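Local coordinates for alginate lyase (Aplysia kurodai, PDB 5GMT), which depolymerises alginate as a polysaccharide lyase of family 14, with a specificity for polymannuronate, at residues A[20-25]-A[55-60]; A[94-99]-A[267-272]; A[137-142]-A[149-154]; A[204-209]-A[228-233]. All blocks are in the same frame, centred on the assembly; numbering follows the deposited sequence.

Interaction 1 of 4, residues A[20-25]-A[55-60]; sequences SSVPHS and SSRALR
The loop 20-25, which follows strand 14-19, passes across the beginning of strand 58-63 at about 74° to it, and the two backbones join through one hydrogen bond, from Val22 N to Arg57 O at 2.9 Å, with the donor above the carbonyl plane. The loop thereby packs against one sheet of the jelly-roll-type beta-sandwich of this lyase family. Ser21 turns its CB against the same carbonyl, 3.3 Å from Arg57 O, a small residue where the two chains run close. Val22 carries the buried side. Its CG2 rests on the peptide between Ala58 and Leu59, 3.6 Å from Ala58 C, while CG1 approaches Leu59 CB at 4.3 Å; a branched apolar residue suits this place, since Ile31 of helix 28-31 also meets it. On the outer side Arg57 extends with CG anti to its backbone N, runs its methylenes past Val22, with CG 3.4 Å from Val22 O, and bends at chi3 (-71°). The bend lays the guanidinium on the His24 ring, centres 4.0 Å apart and planes at 29°. The overlap is offset: Arg57 NH2 lies over the ring toward its rim, and His24 CD2 over the rim of the guanidinium. Arg57 NH1 is hydrogen-bonded to Thr49 OG1 of strand 47-50, which helps fix how the group is turned. An alanine here removes the stack and the bond to Thr49, and would probably loosen the loop around His24. The guanidinium thus serves as both flat surface and donor; being positively charged, it would probably stack less favourably on a protonated imidazole.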
# COMPACT_ATOMS: atom_id res chain seq x y z
N SER A 20 6.53 -15.64 2.56
CA SER A 20 7.74 -15.39 3.34
C SER A 20 8.85 -14.86 2.46
O SER A 20 9.54 -13.90 2.83
CB SER A 20 8.21 -16.68 4.03
OG SER A 20 7.16 -17.25 4.77
N SER A 21 9.02 -15.50 1.31
CA SER A 21 10.16 -15.25 0.45
C SER A 21 9.76 -15.48 -0.99
O SER A 21 8.71 -16.04 -1.27
CB SER A 21 11.32 -16.18 0.82
OG SER A 21 10.93 -17.53 0.64
N VAL A 22 10.60 -15.05 -1.92
CA VAL A 22 10.36 -15.32 -3.33
C VAL A 22 11.47 -16.22 -3.87
O VAL A 22 12.59 -16.22 -3.33
CB VAL A 22 10.26 -14.03 -4.15
CG1 VAL A 22 8.98 -13.26 -3.78
CG2 VAL A 22 11.50 -13.17 -3.89
N PRO A 23 11.17 -17.01 -4.91
CA PRO A 23 12.21 -17.91 -5.44
C PRO A 23 13.34 -17.17 -6.15
O PRO A 23 13.17 -16.05 -6.64
CB PRO A 23 11.44 -18.79 -6.43
CG PRO A 23 10.25 -17.97 -6.82
CD PRO A 23 9.87 -17.20 -5.58
N HIS A 24 14.51 -17.80 -6.19
CA HIS A 24 15.63 -17.25 -6.95
C HIS A 24 15.44 -17.58 -8.43
O HIS A 24 15.86 -18.64 -8.90
CB HIS A 24 16.96 -17.81 -6.44
CG HIS A 24 18.16 -17.17 -7.05
ND1 HIS A 24 19.33 -17.85 -7.30
CD2 HIS A 24 18.38 -15.89 -7.46
CE1 HIS A 24 20.22 -17.03 -7.84
NE2 HIS A 24 19.66 -15.84 -7.95
N SER A 25 14.80 -16.67 -9.16
CA SER A 25 14.47 -16.91 -10.56
C SER A 25 14.69 -15.64 -11.37
O SER A 25 14.57 -14.55 -10.84
CB SER A 25 13.02 -17.39 -10.70
OG SER A 25 12.62 -17.53 -12.06
N SER A 55 17.95 -13.43 5.44
CA SER A 55 18.05 -14.85 5.11
C SER A 55 16.97 -15.25 4.12
O SER A 55 17.23 -15.98 3.16
CB SER A 55 17.97 -15.69 6.37
OG SER A 55 18.99 -15.32 7.27
N SER A 56 15.76 -14.78 4.36
CA SER A 56 14.66 -15.00 3.42
C SER A 56 14.94 -14.19 2.16
O SER A 56 15.26 -13.01 2.25
CB SER A 56 13.32 -14.60 4.04
OG SER A 56 12.95 -15.47 5.09
N ARG A 57 14.85 -14.83 1.00
CA ARG A 57 15.06 -14.12 -0.25
C ARG A 57 13.90 -13.17 -0.49
O ARG A 57 12.75 -13.58 -0.56
CB ARG A 57 15.19 -15.08 -1.44
CG ARG A 57 15.40 -14.37 -2.77
CD ARG A 57 15.93 -15.31 -3.85
NE ARG A 57 17.32 -15.68 -3.59
CZ ARG A 57 18.37 -15.00 -4.05
NH1 ARG A 57 18.18 -13.93 -4.82
NH2 ARG A 57 19.60 -15.39 -3.75
N ALA A 58 14.22 -11.89 -0.63
CA ALA A 58 13.22 -10.84 -0.69
C ALA A 58 12.91 -10.40 -2.10
O ALA A 58 13.74 -10.46 -2.99
CB ALA A 58 13.69 -9.64 0.12
N LEU A 59 11.69 -9.90 -2.29
CA LEU A 59 11.31 -9.23 -3.52
C LEU A 59 12.01 -7.89 -3.57
O LEU A 59 11.82 -7.08 -2.67
CB LEU A 59 9.79 -9.06 -3.59
CG LEU A 59 9.25 -8.24 -4.75
CD1 LEU A 59 9.55 -8.92 -6.07
CD2 LEU A 59 7.74 -8.01 -4.56
N ARG A 60 12.83 -7.65 -4.60
CA ARG A 60 13.58 -6.40 -4.65
C ARG A 60 13.09 -5.54 -5.78
O ARG A 60 12.95 -6.01 -6.91
CB ARG A 60 15.09 -6.64 -4.80
CG ARG A 60 15.93 -5.38 -4.55
CD ARG A 60 17.40 -5.56 -4.95
NE ARG A 60 17.58 -5.46 -6.40
CZ ARG A 60 18.75 -5.54 -7.03
NH1 ARG A 60 19.88 -5.72 -6.35
NH2 ARG A 60 18.80 -5.42 -8.35

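Interaction 2 of 4, residues A[94-99]-A[267-272]; sequences ILKYDV and NFQILT
The Phe268 ring takes Tyr97 CB over one face, 4.1 Å from the ring centroid and 28° off the normal, a CH-pi contact. The Phe35 ring meets it edge-to-face. Tyr97 holds CG in the crowded position between its backbone N and carbonyl carbon (chi1 57°), so its ring lies slid away from that of Phe268, with centroids 5.8 Å apart and little overlap; Leu95 CG sits at its edge, in plane. The other flat pair is an amide and a carboxylate turned 68° against each other: Asn267 ND2 donates within its own plane to Asp98 OD2 at 3.3 Å, from above the carboxylate plane. Asp98 OD2 also meets Lys266 in a salt bridge and OD1 bonds Ser193 OG, which would probably favour the ionised carboxylate.

Two antiparallel hydrogen-bonded pairs hold the strands: Ile94 N reaches Leu271 O at 2.8 Å, Lys96 N reaches Gln269 O at 2.8 Å, and both are answered by return bonds. Between them Leu95 CD1 lies 3.8 Å from Ile270 CG1. On the other face Lys96 CE touches Leu271 CD1 at 4.0 Å, its extended methylenes suiting a partly exposed surface.

Strand 92-102 is flanked by 191-199, and strand 261-272 by 14-19, against which Asn267 and Phe268 form a G1 beta bulge; its first residue has a positive phi, which suits asparagine. Met242 of strand 238-247, in the facing sheet, packs on Leu95 and Phe268.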
# COMPACT_ATOMS: atom_id res chain seq x y z
N ILE A 94 -6.11 -7.45 7.75
CA ILE A 94 -4.83 -6.92 8.18
C ILE A 94 -3.75 -7.32 7.18
O ILE A 94 -3.59 -8.50 6.88
CB ILE A 94 -4.41 -7.43 9.59
CG1 ILE A 94 -5.44 -7.04 10.65
CG2 ILE A 94 -3.03 -6.91 9.96
CD1 ILE A 94 -5.11 -7.61 12.03
N LEU A 95 -3.04 -6.34 6.65
CA LEU A 95 -1.89 -6.62 5.79
C LEU A 95 -0.62 -6.38 6.57
O LEU A 95 -0.48 -5.34 7.19
CB LEU A 95 -1.90 -5.73 4.55
CG LEU A 95 -0.66 -5.79 3.66
CD1 LEU A 95 -0.55 -7.17 3.02
CD2 LEU A 95 -0.70 -4.70 2.58
N LYS A 96 0.31 -7.33 6.53
CA LYS A 96 1.62 -7.13 7.16
C LYS A 96 2.69 -7.39 6.13
O LYS A 96 2.52 -8.27 5.30
CB LYS A 96 1.83 -8.07 8.34
CG LYS A 96 0.86 -7.87 9.49
CD LYS A 96 1.20 -8.79 10.65
CE LYS A 96 0.18 -8.66 11.75
NZ LYS A 96 0.54 -9.49 12.94
N TYR A 97 3.79 -6.65 6.18
CA TYR A 97 4.97 -6.98 5.41
C TYR A 97 6.16 -6.25 6.01
O TYR A 97 5.99 -5.28 6.73
CB TYR A 97 4.83 -6.64 3.93
CG TYR A 97 4.51 -5.19 3.59
CD1 TYR A 97 3.19 -4.77 3.46
CD2 TYR A 97 5.52 -4.26 3.39
CE1 TYR A 97 2.88 -3.44 3.13
CE2 TYR A 97 5.23 -2.93 3.06
CZ TYR A 97 3.90 -2.53 2.93
OH TYR A 97 3.60 -1.21 2.60
N ASP A 98 7.35 -6.75 5.71
CA ASP A 98 8.59 -6.07 6.06
C ASP A 98 9.14 -5.37 4.83
O ASP A 98 9.14 -5.95 3.74
CB ASP A 98 9.63 -7.06 6.59
CG ASP A 98 9.20 -7.75 7.87
OD1 ASP A 98 8.40 -7.18 8.64
OD2 ASP A 98 9.70 -8.88 8.10
N VAL A 99 9.61 -4.14 4.99
CA VAL A 99 10.29 -3.45 3.90
C VAL A 99 11.61 -2.81 4.35
O VAL A 99 11.68 -2.18 5.40
CB VAL A 99 9.37 -2.38 3.26
CG1 VAL A 99 8.88 -1.37 4.30
CG2 VAL A 99 10.06 -1.67 2.11
N ASN A 267 8.10 -11.47 4.09
CA ASN A 267 7.20 -11.71 5.22
C ASN A 267 5.83 -11.03 5.06
O ASN A 267 5.35 -10.36 5.98
CB ASN A 267 7.89 -11.24 6.52
CG ASN A 267 7.24 -11.80 7.76
OD1 ASN A 267 6.47 -12.77 7.70
ND2 ASN A 267 7.54 -11.20 8.92
N PHE A 268 5.23 -11.19 3.88
CA PHE A 268 3.85 -10.76 3.64
C PHE A 268 2.85 -11.63 4.41
O PHE A 268 3.01 -12.85 4.47
CB PHE A 268 3.51 -10.85 2.15
CG PHE A 268 4.23 -9.85 1.30
CD1 PHE A 268 3.65 -8.63 1.00
CD2 PHE A 268 5.48 -10.15 0.77
CE1 PHE A 268 4.32 -7.71 0.21
CE2 PHE A 268 6.14 -9.24 -0.04
CZ PHE A 268 5.55 -8.02 -0.33
N GLN A 269 1.81 -11.01 4.95
CA GLN A 269 0.70 -11.74 5.58
C GLN A 269 -0.61 -10.99 5.41
O GLN A 269 -0.65 -9.77 5.52
CB GLN A 269 0.92 -11.94 7.08
CG GLN A 269 2.23 -12.54 7.52
CD GLN A 269 2.33 -12.54 9.04
OE1 GLN A 269 1.39 -12.96 9.73
NE2 GLN A 269 3.44 -12.05 9.56
N ILE A 270 -1.68 -11.73 5.17
CA ILE A 270 -3.01 -11.14 5.22
C ILE A 270 -3.83 -11.94 6.22
O ILE A 270 -3.99 -13.16 6.07
CB ILE A 270 -3.69 -11.11 3.84
CG1 ILE A 270 -2.99 -10.09 2.94
CG2 ILE A 270 -5.15 -10.74 3.98
CD1 ILE A 270 -3.56 -10.04 1.52
N LEU A 271 -4.32 -11.24 7.24
CA LEU A 271 -5.21 -11.84 8.24
C LEU A 271 -6.60 -11.25 8.13
O LEU A 271 -6.77 -10.13 7.62
CB LEU A 271 -4.68 -11.60 9.66
CG LEU A 271 -3.26 -12.08 9.95
CD1 LEU A 271 -2.27 -10.97 9.65
CD2 LEU A 271 -3.17 -12.52 11.40
N THR A 272 -7.59 -11.99 8.62
CA THR A 272 -8.97 -11.50 8.63
C THR A 272 -9.53 -11.52 10.05
O THR A 272 -10.07 -12.54 10.48
CB THR A 272 -9.89 -12.33 7.71
OG1 THR A 272 -9.80 -13.71 8.09
CG2 THR A 272 -9.49 -12.18 6.25

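Interaction 3 of 4, residues A[137-142]-A[149-154]; sequences FSLRLM and GELYAY
Tyr152 leaves its strand with CG anti to the backbone N (chi1 -176°), and its CB lies 3.7 Å from Met142 CG. The ring that follows runs alongside the Met142 side chain, and Met142 SD stands over the centre of one face, 3.5 Å from the centroid and only 10° off the normal, a Met-aromatic contact. Farther out, Arg140 NH2 lies at the ring edge, 3.9 Å from Tyr152 CE2. Tyr152 CE2 itself sits in plane at the edge of the Tyr154 ring. The hydroxyl at the tip is hydrogen-bonded to Gly176 N. A serine here removes the ring under Met142 SD and the hydroxyl bound to Gly176 N, and would probably leave Arg140 less well positioned.

Arg140 points the same way as both tyrosines, and its NH2 meets Tyr154 CE1 at the edge of the guanidinium, 3.6 Å away.

Beneath these tips the antiparallel hairpin holds by its backbone, as in the two-way Ser138-Tyr154 pair, where Ser138 N lies 2.9 Å from Tyr154 O. The ladder opens between Arg140 N and Tyr152 O, and a water there accepts from Arg140 N and NE and donates to Tyr152 O and to Ser138 OG, which also bonds Cys127 O. On the opposite face Leu139 CD2 packs on Ala153 CB at 3.8 Å, and Leu139, Leu141 and Leu151 meet strands 191-199 and 208-216 of the other sheet.

The polar face therefore keeps a charged group buried: NE is satisfied by the water and NH1 by Ser245 OG, while NH2 lies against tyrosine carbons.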
# COMPACT_ATOMS: atom_id res chain seq x y z
N PHE A 137 -12.06 1.25 -3.59
CA PHE A 137 -11.29 2.12 -2.70
C PHE A 137 -9.86 1.56 -2.64
O PHE A 137 -9.67 0.36 -2.78
CB PHE A 137 -11.93 2.20 -1.31
CG PHE A 137 -12.00 0.87 -0.60
CD1 PHE A 137 -13.05 -0.01 -0.85
CD2 PHE A 137 -11.03 0.50 0.32
CE1 PHE A 137 -13.12 -1.24 -0.20
CE2 PHE A 137 -11.09 -0.72 0.98
CZ PHE A 137 -12.14 -1.60 0.71
N SER A 138 -8.87 2.41 -2.45
CA SER A 138 -7.52 1.88 -2.32
C SER A 138 -6.81 2.55 -1.16
O SER A 138 -7.01 3.75 -0.91
CB SER A 138 -6.72 2.05 -3.62
OG SER A 138 -6.46 3.41 -3.92
N LEU A 139 -6.00 1.77 -0.45
CA LEU A 139 -5.41 2.23 0.79
C LEU A 139 -3.92 1.92 0.83
O LEU A 139 -3.41 1.34 1.79
CB LEU A 139 -6.11 1.59 1.99
CG LEU A 139 -7.63 1.86 2.07
CD1 LEU A 139 -8.33 0.93 3.07
CD2 LEU A 139 -7.92 3.34 2.39
N ARG A 140 -3.22 2.30 -0.23
CA ARG A 140 -1.75 2.28 -0.22
C ARG A 140 -1.17 3.18 0.87
O ARG A 140 -1.85 4.04 1.43
CB ARG A 140 -1.21 2.72 -1.58
CG ARG A 140 -1.56 1.78 -2.71
CD ARG A 140 -1.13 2.38 -4.03
NE ARG A 140 -1.98 3.50 -4.43
CZ ARG A 140 -1.85 4.18 -5.56
NH1 ARG A 140 -0.90 3.86 -6.44
NH2 ARG A 140 -2.68 5.19 -5.81
N LEU A 141 0.10 2.95 1.18
CA LEU A 141 0.86 3.87 2.02
C LEU A 141 1.69 4.74 1.09
O LEU A 141 1.87 4.41 -0.09
CB LEU A 141 1.75 3.12 3.02
CG LEU A 141 1.15 2.65 4.35
CD1 LEU A 141 -0.02 1.73 4.12
CD2 LEU A 141 2.22 1.95 5.20
N MET A 142 2.18 5.86 1.59
CA MET A 142 3.16 6.64 0.85
C MET A 142 4.27 7.05 1.79
O MET A 142 4.05 7.15 2.99
CB MET A 142 2.54 7.89 0.21
CG MET A 142 1.95 7.67 -1.18
SD MET A 142 1.63 9.21 -2.06
CE MET A 142 3.28 9.87 -2.27
N GLY A 149 5.79 9.08 6.71
CA GLY A 149 4.82 8.18 6.12
C GLY A 149 3.39 8.67 6.22
O GLY A 149 3.08 9.57 7.01
N GLU A 150 2.50 8.07 5.43
CA GLU A 150 1.09 8.40 5.49
C GLU A 150 0.27 7.25 4.93
O GLU A 150 0.79 6.39 4.22
CB GLU A 150 0.80 9.68 4.69
CG GLU A 150 0.82 9.45 3.18
CD GLU A 150 0.67 10.73 2.37
OE1 GLU A 150 1.22 11.78 2.77
OE2 GLU A 150 -0.01 10.70 1.33
N LEU A 151 -1.02 7.25 5.27
CA LEU A 151 -2.03 6.49 4.54
C LEU A 151 -2.42 7.33 3.32
O LEU A 151 -2.69 8.50 3.46
CB LEU A 151 -3.25 6.20 5.42
CG LEU A 151 -4.52 5.73 4.72
CD1 LEU A 151 -4.25 4.43 4.01
CD2 LEU A 151 -5.68 5.57 5.69
N TYR A 152 -2.41 6.73 2.13
CA TYR A 152 -2.71 7.47 0.91
C TYR A 152 -3.95 6.87 0.28
O TYR A 152 -3.87 5.89 -0.46
CB TYR A 152 -1.54 7.42 -0.06
CG TYR A 152 -1.73 8.24 -1.31
CD1 TYR A 152 -1.90 9.62 -1.24
CD2 TYR A 152 -1.69 7.65 -2.57
CE1 TYR A 152 -2.06 10.38 -2.39
CE2 TYR A 152 -1.84 8.41 -3.73
CZ TYR A 152 -2.03 9.77 -3.63
OH TYR A 152 -2.18 10.54 -4.77
N ALA A 153 -5.09 7.47 0.60
CA ALA A 153 -6.38 6.83 0.39
C ALA A 153 -7.16 7.37 -0.81
O ALA A 153 -7.38 8.58 -0.93
CB ALA A 153 -7.22 6.96 1.66
N TYR A 154 -7.56 6.46 -1.69
CA TYR A 154 -8.61 6.73 -2.66
C TYR A 154 -9.91 6.20 -2.07
O TYR A 154 -10.13 5.00 -1.99
CB TYR A 154 -8.31 6.07 -4.01
CG TYR A 154 -7.35 6.85 -4.86
CD1 TYR A 154 -6.03 7.06 -4.45
CD2 TYR A 154 -7.75 7.39 -6.07
CE1 TYR A 154 -5.14 7.79 -5.22
CE2 TYR A 154 -6.86 8.12 -6.86
CZ TYR A 154 -5.57 8.32 -6.43
OH TYR A 154 -4.69 9.04 -7.20
O HOH W 1 -4.18 4.20 -2.64

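Interaction 4 of 4, residues A[204-209]-A[228-233]; sequences GKTDGW and HLRMRN
Backbone hydrogen bonds come first: Gly208 N donates to Leu229 O at 2.8 Å and Leu229 N returns to Gly208 O at 3.0 Å, the latter from above the carbonyl plane. His228, whose phi is positive (54°), faces Gly208 together with Leu229, which makes a G1 beta bulge. Glycine suits position 208, because a CB there would collide with Met231 SD and Leu229 O.

Water completes the opened end of the bulge: one molecule accepts from His228 N at 2.7 Å and donates to Gly208 O. A CA-H...O contact adds to this, His228 CA lying 3.0 Å from Thr206 O.

Van der Waals contact joins the side chains. Thr206 sets its methyl CG2 on one face of the Arg230 guanidinium, 3.5 Å from Arg230 NH1, while the backbone at Gly204 and Lys205 borders the edge of that group. A bend at chi3 (-74°) brings the guanidinium there, and its NH1 is hydrogen-bonded to Asn158 O. Met231, bent at chi2 (80°), puts its CE 3.7 Å from Trp209 N.

The contact lies at the open end of the hairpin of strands 208-216 and 222-229, where the second strand ends and the chain bends away. Trp209 stacks on His199 of the neighbouring strand 191-199, and its NE1 is bonded to Ala276 O in the C-terminal tail; Met231 packs on Val198 and Val210.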
# COMPACT_ATOMS: atom_id res chain seq x y z
N GLY A 204 -23.87 3.41 4.79
CA GLY A 204 -24.71 4.44 5.36
C GLY A 204 -24.01 5.18 6.48
O GLY A 204 -24.53 6.17 7.00
N LYS A 205 -22.83 4.71 6.87
CA LYS A 205 -22.11 5.34 7.97
C LYS A 205 -20.66 5.67 7.64
O LYS A 205 -20.08 5.13 6.70
CB LYS A 205 -22.14 4.45 9.21
CG LYS A 205 -23.54 4.07 9.68
CD LYS A 205 -23.49 3.41 11.04
CE LYS A 205 -24.81 2.72 11.35
NZ LYS A 205 -25.96 3.62 11.05
N THR A 206 -20.07 6.53 8.44
CA THR A 206 -18.64 6.83 8.35
C THR A 206 -17.94 6.26 9.59
O THR A 206 -17.35 7.00 10.40
CB THR A 206 -18.38 8.35 8.21
OG1 THR A 206 -19.14 9.08 9.19
CG2 THR A 206 -18.76 8.84 6.81
N ASP A 207 -18.01 4.94 9.71
CA ASP A 207 -17.50 4.23 10.88
C ASP A 207 -16.38 3.26 10.51
O ASP A 207 -16.01 2.39 11.30
CB ASP A 207 -18.63 3.51 11.62
CG ASP A 207 -19.42 2.56 10.73
OD1 ASP A 207 -19.09 2.43 9.54
OD2 ASP A 207 -20.37 1.93 11.24
N GLY A 208 -15.84 3.39 9.30
CA GLY A 208 -14.72 2.54 8.92
C GLY A 208 -13.45 3.10 9.55
O GLY A 208 -13.44 4.25 9.99
N TRP A 209 -12.38 2.31 9.59
CA TRP A 209 -11.11 2.82 10.08
C TRP A 209 -9.90 2.08 9.53
O TRP A 209 -10.01 0.95 9.05
CB TRP A 209 -11.08 2.80 11.61
CG TRP A 209 -11.41 1.47 12.26
CD1 TRP A 209 -12.66 0.99 12.53
CD2 TRP A 209 -10.48 0.49 12.75
NE1 TRP A 209 -12.57 -0.24 13.15
CE2 TRP A 209 -11.24 -0.56 13.30
CE3 TRP A 209 -9.09 0.40 12.78
CZ2 TRP A 209 -10.64 -1.69 13.87
CZ3 TRP A 209 -8.50 -0.72 13.34
CH2 TRP A 209 -9.28 -1.75 13.88
N HIS A 228 -13.38 7.12 11.50
CA HIS A 228 -14.50 7.82 10.87
C HIS A 228 -14.31 7.98 9.37
O HIS A 228 -14.44 9.08 8.82
CB HIS A 228 -14.69 9.16 11.55
CG HIS A 228 -14.98 9.04 13.02
ND1 HIS A 228 -14.53 9.95 13.95
CD2 HIS A 228 -15.64 8.08 13.72
CE1 HIS A 228 -14.92 9.57 15.16
NE2 HIS A 228 -15.60 8.45 15.04
N LEU A 229 -14.03 6.85 8.71
CA LEU A 229 -13.87 6.80 7.26
C LEU A 229 -15.02 6.10 6.56
O LEU A 229 -15.63 5.18 7.11
CB LEU A 229 -12.58 6.05 6.90
CG LEU A 229 -11.28 6.64 7.41
CD1 LEU A 229 -10.11 5.83 6.83
CD2 LEU A 229 -11.15 8.12 7.06
N ARG A 230 -15.29 6.54 5.34
CA ARG A 230 -16.19 5.83 4.45
C ARG A 230 -15.38 5.24 3.29
O ARG A 230 -14.67 5.98 2.60
CB ARG A 230 -17.28 6.77 3.92
CG ARG A 230 -18.08 6.16 2.80
CD ARG A 230 -19.31 6.99 2.50
NE ARG A 230 -20.32 6.81 3.53
CZ ARG A 230 -20.95 7.81 4.15
NH1 ARG A 230 -20.67 9.07 3.85
NH2 ARG A 230 -21.87 7.55 5.06
N MET A 231 -15.46 3.92 3.11
CA MET A 231 -14.77 3.26 2.00
C MET A 231 -15.74 2.86 0.90
O MET A 231 -15.36 2.74 -0.27
CB MET A 231 -14.03 2.00 2.49
CG MET A 231 -12.82 2.28 3.36
SD MET A 231 -13.32 2.62 5.05
CE MET A 231 -11.79 2.19 5.93
N ARG A 232 -17.00 2.64 1.27
CA ARG A 232 -17.96 2.12 0.31
C ARG A 232 -19.35 2.71 0.53
O ARG A 232 -19.69 3.14 1.64
CB ARG A 232 -18.02 0.60 0.40
CG ARG A 232 -18.36 0.13 1.81
CD ARG A 232 -18.59 -1.37 1.90
NE ARG A 232 -19.01 -1.74 3.24
CZ ARG A 232 -19.53 -2.91 3.57
NH1 ARG A 232 -19.71 -3.84 2.64
NH2 ARG A 232 -19.90 -3.14 4.82
N ASN A 233 -20.16 2.75 -0.53
CA ASN A 233 -21.54 3.22 -0.41
C ASN A 233 -22.55 2.14 -0.72
O ASN A 233 -23.76 2.38 -0.69
CB ASN A 233 -21.79 4.43 -1.32
CG ASN A 233 -21.22 5.70 -0.75
OD1 ASN A 233 -21.66 6.18 0.30
ND2 ASN A 233 -20.24 6.27 -1.44
O HOH W 2 -23.33 5.36 2.33
O HOH W 3 -13.91 4.71 12.68

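Interaction 3 is the buried core of the set and belongs to one sheet; interactions 1, 2 and 4 all reach the other. Interaction 2 lies partly buried within that sheet, while interactions 1 and 4 sit at its periphery on opposite sides of the chain's centre, about 37 Å apart between centres. Interactions 1 and 2 meet through a probable hydrogen bond from Asn267 N to Ser20 O, and 3 and 4 through packing of Phe137 CB on Met231 O. The ladder is regular in 2 and interrupted by a water in 3; loops with one or two bonds define 1 and 4. Arg57 in 1 stacks on a ring and Arg230 in 4 receives a methyl, both partly exposed, whereas Arg140 in 3 is buried.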